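Local structure of SidF, inhibitor of growth family, member 3 (Legionella pneumophila subsp. pneumophila, 4FYE) at residues Q654-Q658 against L700-Q704; E694-R698 against A725-D729. The protein is a Legionella phosphoinositide phosphatase that probably hydrolyses the 3-phosphate of polyphosphorylated phosphatidylinositols. The protein carries 1 engineered substitution. The contacts are given in a common frame with arbitrary orientation. Numbering follows the deposited sequence.

How the contacts relate
The two contacts interlock in the phosphatase domain. Along the chain the segments alternate, 654-658, 694-698, 700-704 and 725-729, so the chain portions spanned by contact 1 and contact 2 overlap. Contact 1 pairs helix 652-668 with helix 701-712; contact 2 docks the loop before helix 733-741 on helix 692-699, which directly precedes helix 701-712. Their centres lie 11 Å apart and they touch. R655 NH2 of contact 1 forms a 2.6 Å salt bridge with D729 OD1 of contact 2, and the R655 guanidinium also makes a cation-pi interaction with F727. Three helices, 652-668, 692-699 and 701-712, and a later loop are thereby joined in one buried region.

Contact 1 (Q654-Q658 against L700-Q704); sequences QRLAQ and LTTIQ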
loop_
_atom_site.group_PDB
_atom_site.type_symbol
_atom_site.label_atom_id
_atom_site.label_comp_id
_atom_site.label_asym_id
_atom_site.label_seq_id
_atom_site.Cartn_x
_atom_site.Cartn_y
_atom_site.Cartn_z
ATOM N N GLN A 654 6.195 1.412 2.526
ATOM C CA GLN A 654 6.912 1.671 1.264
ATOM C C GLN A 654 8.031 0.662 0.973
ATOM O O GLN A 654 8.281 0.303 -0.206
ATOM C CB GLN A 654 7.603 3.062 1.287
ATOM C CG GLN A 654 6.639 4.221 1.179
ATOM C CD GLN A 654 5.631 3.945 0.089
ATOM O OE1 GLN A 654 5.958 3.940 -1.083
ATOM N NE2 GLN A 654 4.410 3.655 0.484
ATOM N N ARG A 655 8.752 0.271 2.013
ATOM C CA ARG A 655 9.810 -0.682 1.818
ATOM C C ARG A 655 9.239 -2.093 1.500
ATOM O O ARG A 655 9.820 -2.842 0.714
ATOM C CB ARG A 655 10.751 -0.795 3.021
ATOM C CG ARG A 655 11.402 0.430 3.665
ATOM C CD ARG A 655 12.140 1.568 2.902
ATOM N NE ARG A 655 13.120 1.230 1.952
ATOM C CZ ARG A 655 14.351 1.768 1.798
ATOM N NH1 ARG A 655 14.861 2.692 2.578
ATOM N NH2 ARG A 655 15.112 1.337 0.779
ATOM N N LEU A 656 8.109 -2.462 2.111
ATOM C CA LEU A 656 7.480 -3.674 1.721
ATOM C C LEU A 656 7.025 -3.512 0.236
ATOM O O LEU A 656 7.250 -4.440 -0.576
ATOM C CB LEU A 656 6.309 -3.989 2.657
ATOM C CG LEU A 656 5.597 -5.268 2.249
ATOM C CD1 LEU A 656 6.415 -6.603 2.364
ATOM C CD2 LEU A 656 4.332 -5.280 3.049
ATOM N N ALA A 657 6.418 -2.366 -0.133
ATOM C CA ALA A 657 5.990 -2.192 -1.549
ATOM C C ALA A 657 7.178 -2.327 -2.516
ATOM O O ALA A 657 7.035 -2.891 -3.630
ATOM C CB ALA A 657 5.238 -0.868 -1.762
ATOM N N GLN A 658 8.368 -1.889 -2.070
ATOM C CA GLN A 658 9.585 -1.959 -2.879
ATOM C C GLN A 658 9.992 -3.419 -3.095
ATOM O O GLN A 658 10.407 -3.811 -4.183
ATOM C CB GLN A 658 10.756 -1.238 -2.155
ATOM C CG GLN A 658 12.156 -1.575 -2.721
ATOM C CD GLN A 658 13.399 -0.830 -2.072
ATOM O OE1 GLN A 658 14.568 -1.140 -2.421
ATOM N NE2 GLN A 658 13.177 0.083 -1.151
ATOM N N LEU A 700 14.332 1.498 -7.361
ATOM C CA LEU A 700 13.063 1.521 -6.620
ATOM C C LEU A 700 12.915 2.592 -5.536
ATOM O O LEU A 700 11.824 2.827 -5.034
ATOM C CB LEU A 700 12.787 0.136 -6.053
ATOM C CG LEU A 700 13.071 -0.888 -7.145
ATOM C CD1 LEU A 700 13.101 -2.275 -6.531
ATOM C CD2 LEU A 700 11.996 -0.791 -8.222
ATOM N N THR A 701 13.956 3.317 -5.162
ATOM C CA THR A 701 13.700 4.321 -4.071
ATOM C C THR A 701 13.143 5.595 -4.623
ATOM O O THR A 701 12.597 6.464 -3.892
ATOM C CB THR A 701 14.938 4.634 -3.258
ATOM O OG1 THR A 701 16.082 4.437 -4.117
ATOM C CG2 THR A 701 14.995 3.658 -2.041
ATOM N N THR A 702 13.206 5.717 -5.925
ATOM C CA THR A 702 12.842 6.999 -6.485
ATOM C C THR A 702 11.354 7.330 -6.390
ATOM O O THR A 702 11.012 8.440 -5.983
ATOM C CB THR A 702 13.619 7.365 -7.794
ATOM O OG1 THR A 702 12.773 7.333 -8.899
ATOM C CG2 THR A 702 14.778 6.489 -8.017
ATOM N N ILE A 703 10.479 6.349 -6.642
ATOM C CA ILE A 703 9.026 6.514 -6.455
ATOM C C ILE A 703 8.705 6.773 -4.977
ATOM O O ILE A 703 7.794 7.542 -4.706
ATOM C CB ILE A 703 8.202 5.313 -7.045
ATOM C CG1 ILE A 703 6.749 5.698 -7.335
ATOM C CG2 ILE A 703 8.194 4.061 -6.142
ATOM C CD1 ILE A 703 6.607 6.529 -8.573
ATOM N N GLN A 704 9.482 6.184 -4.034
ATOM C CA GLN A 704 9.285 6.400 -2.624
ATOM C C GLN A 704 9.584 7.847 -2.267
ATOM O O GLN A 704 8.861 8.436 -1.504
ATOM C CB GLN A 704 10.182 5.469 -1.758
ATOM C CG GLN A 704 9.861 4.011 -1.969
ATOM C CD GLN A 704 10.788 3.112 -1.187
ATOM O OE1 GLN A 704 11.347 2.152 -1.744
ATOM N NE2 GLN A 704 10.968 3.412 0.109
#
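Segments 654-658 and 700-704 run antiparallel, with CA separations of 6.6 Å between Q654 and Q704 and 6.2 Å between Q658 and L700. This is an antiparallel helix pair: the first segment belongs to helix 652-668 and the second leads into helix 701-712. Helix 652-668 follows strand 641-645 through the sequence SKSNNDR, consistent with the P-loop of CX5R phosphatases with serine in place of the cysteine, probably the engineered substitution; its arginine already opens the helix. Both helices rest on strand 199-206, where A657 and I703 meet Y204 and L700 meets I202.

Q704 is the central side chain. Its extended chain reaches across the groove between Q654 and Q658, which sit one helical turn apart, bringing Q704 CD to 4.0 Å from Q654 CB. The amide of Q704 lies over one face of the R655 guanidinium. Q654 itself turns its polar end out of the pair, hydrogen-bonding Y204 through OE1 and the carbonyl of N649 through NE2, the latter linking the helix to its preceding loop. R655 starts away from helix 701-712, but three successive m rotamers curl it back to T701, while its charge is met by D729 and its guanidinium engages F727. At the opposite end from Q654, the aliphatic part of Q658 packs on L700, with Q658 CG 3.8 Å from L700 CB.

Contact 2 (E694-R698 against A725-D729); sequences EQLDR and ANFAD
The methyl group of A728 packs on the helical segment 694-698, with A728 CB 3.7 Å from R698 CG and 3.9 Å from E694 O. The CA atoms of R698 and A728 approach to 5.4 Å. Segment 725-729 leaves a 3-10 turn at N726, is extended at F727 (phi/psi -142/141) and in the alpha region at A728 (-59/-37), so A728 faces the helix while the F727 side chain starts away from it. D697, chi1 t, points toward the loop and accepts a hydrogen bond from A728 N to D697 OD2 (2.9 Å, 147°); the same oxygen has a salt bridge to R684. A water donates to E694 OE2 (2.6 Å) and A728 O (2.9 Å) and accepts from R698 NE (2.9 Å). E694 is t at chi1 and also receives the backbone NH groups of T685 and H686; R698 is m, then extended. Carboxylate-to-NH and water-to-carbonyl bonds thus fix this loop on helix 692-699, a helix-loop packing within the phosphoinositide phosphatase domain.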
loop_
_atom_site.group_PDB
_atom_site.type_symbol
_atom_site.label_atom_id
_atom_site.label_comp_id
_atom_site.label_asym_id
_atom_site.label_seq_id
_atom_site.Cartn_x
_atom_site.Cartn_y
_atom_site.Cartn_z
ATOM N N GLU A 694 20.712 -5.924 -8.018
ATOM C CA GLU A 694 21.026 -4.740 -7.181
ATOM C C GLU A 694 20.819 -3.498 -8.009
ATOM O O GLU A 694 20.403 -2.443 -7.499
ATOM C CB GLU A 694 22.458 -4.799 -6.614
ATOM C CG GLU A 694 22.861 -3.582 -5.867
ATOM C CD GLU A 694 23.861 -3.868 -4.763
ATOM O OE1 GLU A 694 24.361 -5.041 -4.735
ATOM O OE2 GLU A 694 24.146 -2.915 -3.955
ATOM N N GLN A 695 21.057 -3.661 -9.297
ATOM C CA GLN A 695 20.879 -2.564 -10.225
ATOM C C GLN A 695 19.371 -2.216 -10.307
ATOM O O GLN A 695 18.990 -1.029 -10.331
ATOM C CB GLN A 695 21.492 -2.912 -11.602
ATOM C CG GLN A 695 21.579 -1.674 -12.478
ATOM C CD GLN A 695 21.603 -1.924 -13.999
ATOM O OE1 GLN A 695 21.056 -1.102 -14.758
ATOM N NE2 GLN A 695 22.244 -3.036 -14.455
ATOM N N LEU A 696 18.522 -3.246 -10.334
ATOM C CA LEU A 696 17.081 -3.002 -10.257
ATOM C C LEU A 696 16.771 -2.359 -8.922
ATOM O O LEU A 696 16.016 -1.383 -8.838
ATOM C CB LEU A 696 16.295 -4.309 -10.374
ATOM C CG LEU A 696 14.919 -4.302 -11.071
ATOM C CD1 LEU A 696 14.020 -5.446 -10.646
ATOM C CD2 LEU A 696 14.111 -3.021 -11.079
ATOM N N ASP A 697 17.323 -2.921 -7.854
ATOM C CA ASP A 697 16.940 -2.455 -6.551
ATOM C C ASP A 697 17.250 -0.931 -6.491
ATOM O O ASP A 697 16.517 -0.204 -5.902
ATOM C CB ASP A 697 17.652 -3.287 -5.457
ATOM C CG ASP A 697 16.936 -3.234 -4.086
ATOM O OD1 ASP A 697 15.685 -3.039 -4.027
ATOM O OD2 ASP A 697 17.625 -3.432 -3.055
ATOM N N ARG A 698 18.300 -0.471 -7.183
ATOM C CA ARG A 698 18.699 0.909 -7.168
ATOM C C ARG A 698 17.611 1.754 -7.737
ATOM O O ARG A 698 17.443 2.900 -7.343
ATOM C CB ARG A 698 20.016 1.133 -7.914
ATOM C CG ARG A 698 21.214 0.671 -7.102
ATOM C CD ARG A 698 22.475 0.929 -7.835
ATOM N NE ARG A 698 23.646 0.627 -7.011
ATOM C CZ ARG A 698 24.912 0.689 -7.469
ATOM N NH1 ARG A 698 25.128 1.003 -8.742
ATOM N NH2 ARG A 698 25.968 0.443 -6.653
ATOM N N ALA A 725 22.395 -5.488 3.806
ATOM C CA ALA A 725 22.435 -6.263 2.599
ATOM C C ALA A 725 21.053 -6.474 1.955
ATOM O O ALA A 725 20.981 -6.918 0.791
ATOM C CB ALA A 725 23.116 -7.566 2.919
ATOM N N ASN A 726 19.986 -6.128 2.702
ATOM C CA ASN A 726 18.593 -6.086 2.189
ATOM C C ASN A 726 18.229 -4.991 1.212
ATOM O O ASN A 726 17.193 -5.141 0.546
ATOM C CB ASN A 726 17.558 -6.051 3.314
ATOM C CG ASN A 726 17.493 -7.371 4.087
ATOM O OD1 ASN A 726 17.846 -8.407 3.543
ATOM N ND2 ASN A 726 17.033 -7.329 5.363
ATOM N N PHE A 727 19.043 -3.913 1.109
ATOM C CA PHE A 727 18.694 -2.804 0.244
ATOM C C PHE A 727 19.900 -2.194 -0.475
ATOM O O PHE A 727 20.993 -2.054 0.094
ATOM C CB PHE A 727 17.968 -1.746 1.080
ATOM C CG PHE A 727 16.629 -2.208 1.602
ATOM C CD1 PHE A 727 15.507 -2.144 0.814
ATOM C CD2 PHE A 727 16.502 -2.694 2.910
ATOM C CE1 PHE A 727 14.276 -2.587 1.310
ATOM C CE2 PHE A 727 15.287 -3.099 3.412
ATOM C CZ PHE A 727 14.172 -3.072 2.591
ATOM N N ALA A 728 19.695 -1.836 -1.731
ATOM C CA ALA A 728 20.688 -1.149 -2.540
ATOM C C ALA A 728 21.088 0.173 -1.899
ATOM O O ALA A 728 22.262 0.559 -1.907
ATOM C CB ALA A 728 20.144 -0.906 -3.918
ATOM N N ASP A 729 20.143 0.865 -1.288
ATOM C CA ASP A 729 20.434 2.226 -0.807
ATOM C C ASP A 729 20.845 2.239 0.708
ATOM O O ASP A 729 20.713 1.269 1.431
ATOM C CB ASP A 729 19.242 3.126 -1.001
ATOM C CG ASP A 729 18.176 2.845 0.018
ATOM O OD1 ASP A 729 17.548 1.778 -0.138
ATOM O OD2 ASP A 729 18.032 3.600 1.028
HETATM O O HOH W 1 23.554 -0.381 -4.322
#